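Side-chain contacts in esterase (Staphylococcus aureus subsp. aureus USA300_TCH1516, PDB 3D7R), which is a putative esterase of the alpha/beta hydrolase fold, probably hydrolysing ester bonds of substrates that remain to be identified: residues Lys210-Asp214 with Ala215-Gln219; Asn237-Pro240 with Leu241-Arg245. All blocks are in the same frame, centred on the assembly; numbering follows the deposited sequence.

Contact 1 of 2, residues Lys210-Asp214 with Ala215-Gln219; sequences KDISD and ALIEQ
Ser213 and Leu216 meet at the start of helix 214-219, where Ser213 is the N-cap residue and its hydroxyl caps the helix. From CB, which lies beside the first turn 3.9 Å from Ala215 N, the Ser213 side chain runs to OG, set between the backbone N and the carbonyl carbon of its own residue (chi1 56°). This torsion turns OG back over the helix start, where it accepts from Leu216 N at 3.0 Å (N-H...O 157°). The same oxygen also rests against carbon, with Leu216 CB 3.5 Å from OG and the methyl of Ala215 a little farther off. Two backbone bonds wind the turn behind the cap: Ile217 N gives to Ser213 O, and Glu218 N gives to Asp214 O at 2.9 Å. Serine therefore grips the helix twice, through its hydroxyl and through its carbonyl oxygen. A hydrophobic staple, Ile212 before the cap against Ile217 in the helix, lies next to it. Ile212 CG2 reaches Ile217 CG1 at 3.6 Å and CD1 at only slightly greater range, the two side chains crossing at about a right angle; Leu216 CD2 stands farther away, 4.4 Å from Ile212 CG2. On Ile217, CG1 and CD1 also lie along Ser213 O, both within 3.5 Å of it, so apolar carbon lines one flank of the carbonyl that receives Ile217 N. Ile212 and Leu216 both continue onto Pro271 of helix 270-282, while Ile217 touches Met268. The Asp214 and Glu218 carboxylates stay apart, OD1 and OE2 being 6.0 Å from each other. Asp214, first after the N-cap, would probably interact favourably with the positive end of the helix dipole, while the serine oxygen takes up an amide N-H of the first turn, the usual work of an N-cap.

Contact 2 of 2, residues Asn237-Pro240 with Leu241-Arg245; sequences NGLP and LTDKR. With DMS (dimethyl sulfoxide), chain M.
Leu239 and Asp243 face each other across a type I beta turn, Pro240 to Asp243, in the loop that leaves helix 225-236 of the alpha/beta hydrolase fold. The turn is closed by Asp243 N, which donates to Pro240 O at 3.0 Å from well above the carbonyl plane. Pro240 CB packs beside Thr242 OG1 on the turn itself. Leu239 has CG anti to its carbonyl carbon (chi1 -72°) and an extended second torsion, and its two methyls go separate ways. CD2 approaches the Asp243 carboxylate, 3.7 Å from OD1, while CD1 touches both the end of Arg245, NH1 being 3.9 Å from Leu239 CD1, and methyl C2 of a bound dimethyl sulfoxide, probably brought by the crystallisation liquor. Beyond these partners Leu239 rests on Ile143 and Ile246. Asp243 turns its CG anti to the backbone N (chi1 -174°), which brings the carboxylate to Leu239 CD2 and OD2 to the backbone N-H two residues on. That bond, Arg245 N to Asp243 OD2, measures 2.8 Å, uses the anti lone pair, and makes an Asx turn that starts on the last residue of the beta turn. While NH1 of Arg245 comes to Leu239, NH2 forms a salt bridge with Asp144, and the side chain also packs on Phe147. Leu241 points its side chain the other way, onto Asn229, Met232 and Lys233 of helix 225-236, tying the loop to the helix it has just left. At the far end Asn237, the first residue past that helix and positive in phi, touches His142 and sends ND2 to the sulfoxide oxygen, 2.7 Å away and with a nearly straight N-H...O of 167°.

Overall arrangement
Contact 1 comes first along the chain, in the loop after strand 195-199 and the short helix 214-219 it opens into; helix 225-236 then leads to contact 2, in the loop before strand 259-264. Both therefore belong to the connection between two neighbouring parallel strands of the central mixed sheet, within one alpha/beta hydrolase range. The centres of contact 1 and contact 2 lie about 24 Å apart. The nearest atoms of contact 1 and contact 2 are about 12 Å apart, so the two do not touch. Contact 1 leans on helix 270-282, contact 2 on helices 143-161 and 225-236. Both are surface contacts, in which different parts of one long connection pack against helices flanking the sheet.

Contact 1 of 2, residues Lys210-Asp214 with Ala215-Gln219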
ATOM      1  N   LYS A 210      20.867   1.397   8.537  1.00 14.52           N
ATOM      2  CA  LYS A 210      21.986   2.327   8.753  1.00 14.84           C
ATOM      3  C   LYS A 210      22.376   3.068   7.461  1.00 14.30           C
ATOM      4  O   LYS A 210      23.097   4.062   7.496  1.00 13.09           O
ATOM      5  CB  LYS A 210      23.187   1.637   9.439  1.00 16.04           C
ATOM      6  CG  LYS A 210      23.793   0.451   8.652  1.00 20.32           C
ATOM      7  CD  LYS A 210      25.269   0.190   9.019  1.00 26.41           C
ATOM      8  CE  LYS A 210      25.728  -1.178   8.517  1.00 29.44           C
ATOM      9  NZ  LYS A 210      25.359  -1.420   7.068  1.00 31.61           N
ATOM     10  N   ASP A 211      21.874   2.598   6.323  1.00 13.30           N
ATOM     11  CA  ASP A 211      22.133   3.273   5.048  1.00 13.81           C
ATOM     12  C   ASP A 211      21.211   4.470   4.813  1.00 12.85           C
ATOM     13  O   ASP A 211      21.349   5.173   3.814  1.00 12.67           O
ATOM     14  CB  ASP A 211      22.067   2.292   3.868  1.00 13.95           C
ATOM     15  CG  ASP A 211      23.214   1.279   3.882  1.00 17.30           C
ATOM     16  OD1 ASP A 211      24.366   1.665   4.186  1.00 18.14           O
ATOM     17  OD2 ASP A 211      22.954   0.093   3.583  1.00 20.41           O
ATOM     18  N   ILE A 212      20.274   4.697   5.726  1.00 12.16           N
ATOM     19  CA  ILE A 212      19.481   5.927   5.701  1.00 11.87           C
ATOM     20  C   ILE A 212      20.326   7.079   6.275  1.00 12.41           C
ATOM     21  O   ILE A 212      20.541   7.177   7.473  1.00 13.29           O
ATOM     22  CB  ILE A 212      18.159   5.766   6.477  1.00 11.86           C
ATOM     23  CG1 ILE A 212      17.298   4.665   5.839  1.00 10.33           C
ATOM     24  CG2 ILE A 212      17.371   7.100   6.556  1.00 11.59           C
ATOM     25  CD1 ILE A 212      16.164   4.176   6.774  1.00 10.89           C
ATOM     26  N   SER A 213      20.790   7.955   5.403  1.00 11.94           N
ATOM     27  CA  SER A 213      21.660   9.023   5.816  1.00 11.82           C
ATOM     28  C   SER A 213      20.840  10.227   6.280  1.00 11.49           C
ATOM     29  O   SER A 213      19.635  10.318   6.006  1.00 10.71           O
ATOM     30  CB  SER A 213      22.511   9.430   4.620  1.00 12.17           C
ATOM     31  OG  SER A 213      21.643   9.781   3.546  1.00 11.65           O
ATOM     32  N   ASP A 214      21.515  11.169   6.943  1.00 11.31           N
ATOM     33  CA  ASP A 214      20.920  12.473   7.258  1.00 11.61           C
ATOM     34  C   ASP A 214      20.497  13.180   5.979  1.00 11.75           C
ATOM     35  O   ASP A 214      19.416  13.777   5.928  1.00 11.57           O
ATOM     36  CB  ASP A 214      21.895  13.360   8.056  1.00 11.97           C
ATOM     37  CG  ASP A 214      21.980  12.963   9.543  1.00 12.36           C
ATOM     38  OD1 ASP A 214      21.141  12.166  10.005  1.00 15.43           O
ATOM     39  OD2 ASP A 214      22.867  13.456  10.261  1.00 13.01           O
ATOM     40  N   ALA A 215      21.331  13.097   4.940  1.00 11.93           N
ATOM     41  CA  ALA A 215      20.990  13.705   3.647  1.00 12.15           C
ATOM     42  C   ALA A 215      19.654  13.171   3.125  1.00 12.34           C
ATOM     43  O   ALA A 215      18.806  13.950   2.679  1.00 12.58           O
ATOM     44  CB  ALA A 215      22.103  13.482   2.624  1.00 12.50           C
ATOM     45  N   LEU A 216      19.448  11.853   3.210  1.00 12.34           N
ATOM     46  CA  LEU A 216      18.172  11.256   2.781  1.00 12.05           C
ATOM     47  C   LEU A 216      17.001  11.685   3.664  1.00 12.04           C
ATOM     48  O   LEU A 216      15.930  12.032   3.158  1.00 12.07           O
ATOM     49  CB  LEU A 216      18.256   9.726   2.684  1.00 11.66           C
ATOM     50  CG  LEU A 216      16.976   9.016   2.209  1.00 12.24           C
ATOM     51  CD1 LEU A 216      16.517   9.506   0.823  1.00 14.33           C
ATOM     52  CD2 LEU A 216      17.150   7.494   2.196  1.00 11.10           C
ATOM     53  N   ILE A 217      17.213  11.690   4.980  1.00 12.28           N
ATOM     54  CA  ILE A 217      16.188  12.145   5.928  1.00 12.09           C
ATOM     55  C   ILE A 217      15.722  13.589   5.630  1.00 12.18           C
ATOM     56  O   ILE A 217      14.522  13.879   5.674  1.00 12.05           O
ATOM     57  CB  ILE A 217      16.653  11.975   7.387  1.00 12.57           C
ATOM     58  CG1 ILE A 217      16.691  10.475   7.737  1.00 12.74           C
ATOM     59  CG2 ILE A 217      15.707  12.725   8.356  1.00 11.81           C
ATOM     60  CD1 ILE A 217      17.650  10.134   8.839  1.00 15.74           C
ATOM     61  N   GLU A 218      16.680  14.461   5.312  1.00 11.41           N
ATOM     62  CA  GLU A 218      16.412  15.853   4.945  1.00 12.12           C
ATOM     63  C   GLU A 218      15.683  16.033   3.602  1.00 12.19           C
ATOM     64  O   GLU A 218      15.104  17.092   3.353  1.00 12.66           O
ATOM     65  CB  GLU A 218      17.727  16.666   4.945  1.00 12.60           C
ATOM     66  CG  GLU A 218      18.471  16.714   6.288  1.00 13.67           C
ATOM     67  CD  GLU A 218      17.653  17.302   7.446  1.00 17.77           C
ATOM     68  OE1 GLU A 218      16.595  17.938   7.227  1.00 19.05           O
ATOM     69  OE2 GLU A 218      18.075  17.122   8.602  1.00 19.99           O
ATOM     70  N   GLN A 219      15.729  15.023   2.735  1.00 11.67           N
ATOM     71  CA  GLN A 219      14.964  15.063   1.483  1.00 12.59           C
ATOM     72  C   GLN A 219      13.511  14.590   1.618  1.00 12.09           C
ATOM     73  O   GLN A 219      12.689  14.861   0.742  1.00 12.12           O
ATOM     74  CB  GLN A 219      15.663  14.252   0.376  1.00 13.00           C
ATOM     75  CG  GLN A 219      16.960  14.871  -0.148  1.00 15.76           C
ATOM     76  CD  GLN A 219      16.784  16.312  -0.645  1.00 21.14           C
ATOM     77  OE1 GLN A 219      15.825  16.636  -1.359  1.00 23.42           O
ATOM     78  NE2 GLN A 219      17.708  17.186  -0.252  1.00 22.32           N
TER

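Contact 2 of 2, residues Asn237-Pro240 with Leu241-Arg245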
ATOM      1  N   ASN A 237       0.439  -3.956  18.644  1.00 12.30           N
ATOM      2  CA  ASN A 237      -0.216  -4.440  19.873  1.00 13.57           C
ATOM      3  C   ASN A 237       0.657  -5.418  20.665  1.00 13.94           C
ATOM      4  O   ASN A 237       0.178  -6.442  21.140  1.00 14.58           O
ATOM      5  CB  ASN A 237      -1.605  -5.041  19.556  1.00 13.17           C
ATOM      6  CG  ASN A 237      -2.507  -5.126  20.780  1.00 14.97           C
ATOM      7  OD1 ASN A 237      -2.497  -4.244  21.636  1.00 15.01           O
ATOM      8  ND2 ASN A 237      -3.295  -6.193  20.865  1.00 14.91           N
ATOM      9  N   GLY A 238       1.939  -5.096  20.812  1.00 13.90           N
ATOM     10  CA  GLY A 238       2.827  -5.930  21.619  1.00 14.45           C
ATOM     11  C   GLY A 238       3.833  -6.739  20.811  1.00 14.32           C
ATOM     12  O   GLY A 238       4.798  -7.240  21.372  1.00 14.08           O
ATOM     13  N   LEU A 239       3.603  -6.895  19.509  1.00 14.10           N
ATOM     14  CA  LEU A 239       4.586  -7.547  18.631  1.00 14.90           C
ATOM     15  C   LEU A 239       5.733  -6.603  18.327  1.00 14.56           C
ATOM     16  O   LEU A 239       5.504  -5.408  18.122  1.00 14.50           O
ATOM     17  CB  LEU A 239       3.965  -8.015  17.308  1.00 14.84           C
ATOM     18  CG  LEU A 239       3.023  -9.219  17.300  1.00 16.94           C
ATOM     19  CD1 LEU A 239       2.463  -9.382  15.896  1.00 19.78           C
ATOM     20  CD2 LEU A 239       3.740 -10.515  17.745  1.00 19.86           C
ATOM     21  N   PRO A 240       6.976  -7.127  18.292  1.00 14.63           N
ATOM     22  CA  PRO A 240       8.119  -6.272  17.911  1.00 14.18           C
ATOM     23  C   PRO A 240       7.967  -5.772  16.473  1.00 14.21           C
ATOM     24  O   PRO A 240       7.471  -6.518  15.608  1.00 13.98           O
ATOM     25  CB  PRO A 240       9.321  -7.210  17.994  1.00 13.80           C
ATOM     26  CG  PRO A 240       8.868  -8.398  18.762  1.00 15.47           C
ATOM     27  CD  PRO A 240       7.386  -8.512  18.579  1.00 14.91           C
ATOM     28  N   LEU A 241       8.393  -4.533  16.217  1.00 13.44           N
ATOM     29  CA  LEU A 241       8.326  -3.965  14.861  1.00 13.74           C
ATOM     30  C   LEU A 241       9.093  -4.795  13.832  1.00 13.53           C
ATOM     31  O   LEU A 241       8.824  -4.712  12.622  1.00 14.11           O
ATOM     32  CB  LEU A 241       8.815  -2.499  14.852  1.00 13.38           C
ATOM     33  CG  LEU A 241       7.921  -1.497  15.607  1.00 13.59           C
ATOM     34  CD1 LEU A 241       8.383  -0.055  15.392  1.00 14.57           C
ATOM     35  CD2 LEU A 241       6.463  -1.640  15.222  1.00 14.12           C
ATOM     36  N   THR A 242      10.053  -5.589  14.306  1.00 13.31           N
ATOM     37  CA  THR A 242      10.868  -6.426  13.411  1.00 13.29           C
ATOM     38  C   THR A 242      10.169  -7.743  12.997  1.00 12.97           C
ATOM     39  O   THR A 242      10.658  -8.443  12.099  1.00 12.61           O
ATOM     40  CB  THR A 242      12.229  -6.781  14.047  1.00 13.51           C
ATOM     41  OG1 THR A 242      11.997  -7.411  15.301  1.00 12.61           O
ATOM     42  CG2 THR A 242      13.090  -5.521  14.272  1.00 14.58           C
ATOM     43  N   ASP A 243       9.056  -8.083  13.661  1.00 12.37           N
ATOM     44  CA  ASP A 243       8.237  -9.239  13.265  1.00 12.86           C
ATOM     45  C   ASP A 243       7.989  -9.150  11.765  1.00 12.09           C
ATOM     46  O   ASP A 243       7.613  -8.092  11.250  1.00 12.02           O
ATOM     47  CB  ASP A 243       6.897  -9.251  14.025  1.00 13.32           C
ATOM     48  CG  ASP A 243       6.071 -10.514  13.767  1.00 17.45           C
ATOM     49  OD1 ASP A 243       5.789 -11.246  14.733  1.00 22.97           O
ATOM     50  OD2 ASP A 243       5.692 -10.804  12.618  1.00 20.45           O
ATOM     51  N   LYS A 244       8.213 -10.251  11.062  1.00 11.37           N
ATOM     52  CA  LYS A 244       8.075 -10.278   9.614  1.00 10.90           C
ATOM     53  C   LYS A 244       6.672  -9.910   9.120  1.00 11.12           C
ATOM     54  O   LYS A 244       6.504  -9.483   7.984  1.00  9.82           O
ATOM     55  CB  LYS A 244       8.489 -11.642   9.071  1.00 10.82           C
ATOM     56  CG  LYS A 244       7.601 -12.834   9.507  1.00 11.11           C
ATOM     57  CD  LYS A 244       8.165 -14.167   8.965  1.00 10.11           C
ATOM     58  CE  LYS A 244       7.191 -15.315   9.168  1.00 10.91           C
ATOM     59  NZ  LYS A 244       7.116 -15.686  10.605  1.00 12.80           N
ATOM     60  N   ARG A 245       5.647 -10.079   9.952  1.00 10.54           N
ATOM     61  CA  ARG A 245       4.310  -9.678   9.499  1.00 11.13           C
ATOM     62  C   ARG A 245       4.161  -8.150   9.444  1.00 10.72           C
ATOM     63  O   ARG A 245       3.337  -7.618   8.687  1.00 10.87           O
ATOM     64  CB  ARG A 245       3.215 -10.291  10.386  1.00 11.40           C
ATOM     65  CG  ARG A 245       3.265 -11.818  10.529  1.00 14.21           C
ATOM     66  CD  ARG A 245       2.430 -12.244  11.755  1.00 17.69           C
ATOM     67  NE  ARG A 245       1.039 -11.976  11.458  1.00 18.94           N
ATOM     68  CZ  ARG A 245       0.073 -11.736  12.338  1.00 17.85           C
ATOM     69  NH1 ARG A 245       0.300 -11.706  13.658  1.00 17.61           N
ATOM     70  NH2 ARG A 245      -1.140 -11.524  11.867  1.00 14.42           N
TER
HETATM   71  S   DMS M1416      -1.843  -9.334  19.069  1.00 39.45           S
HETATM   72  O   DMS M1416      -2.903  -7.897  18.821  1.00 39.30           O
HETATM   73  C1  DMS M1416      -2.877 -10.829  19.074  1.00 39.42           C
HETATM   74  C2  DMS M1416      -0.816  -9.647  17.613  1.00 39.11           C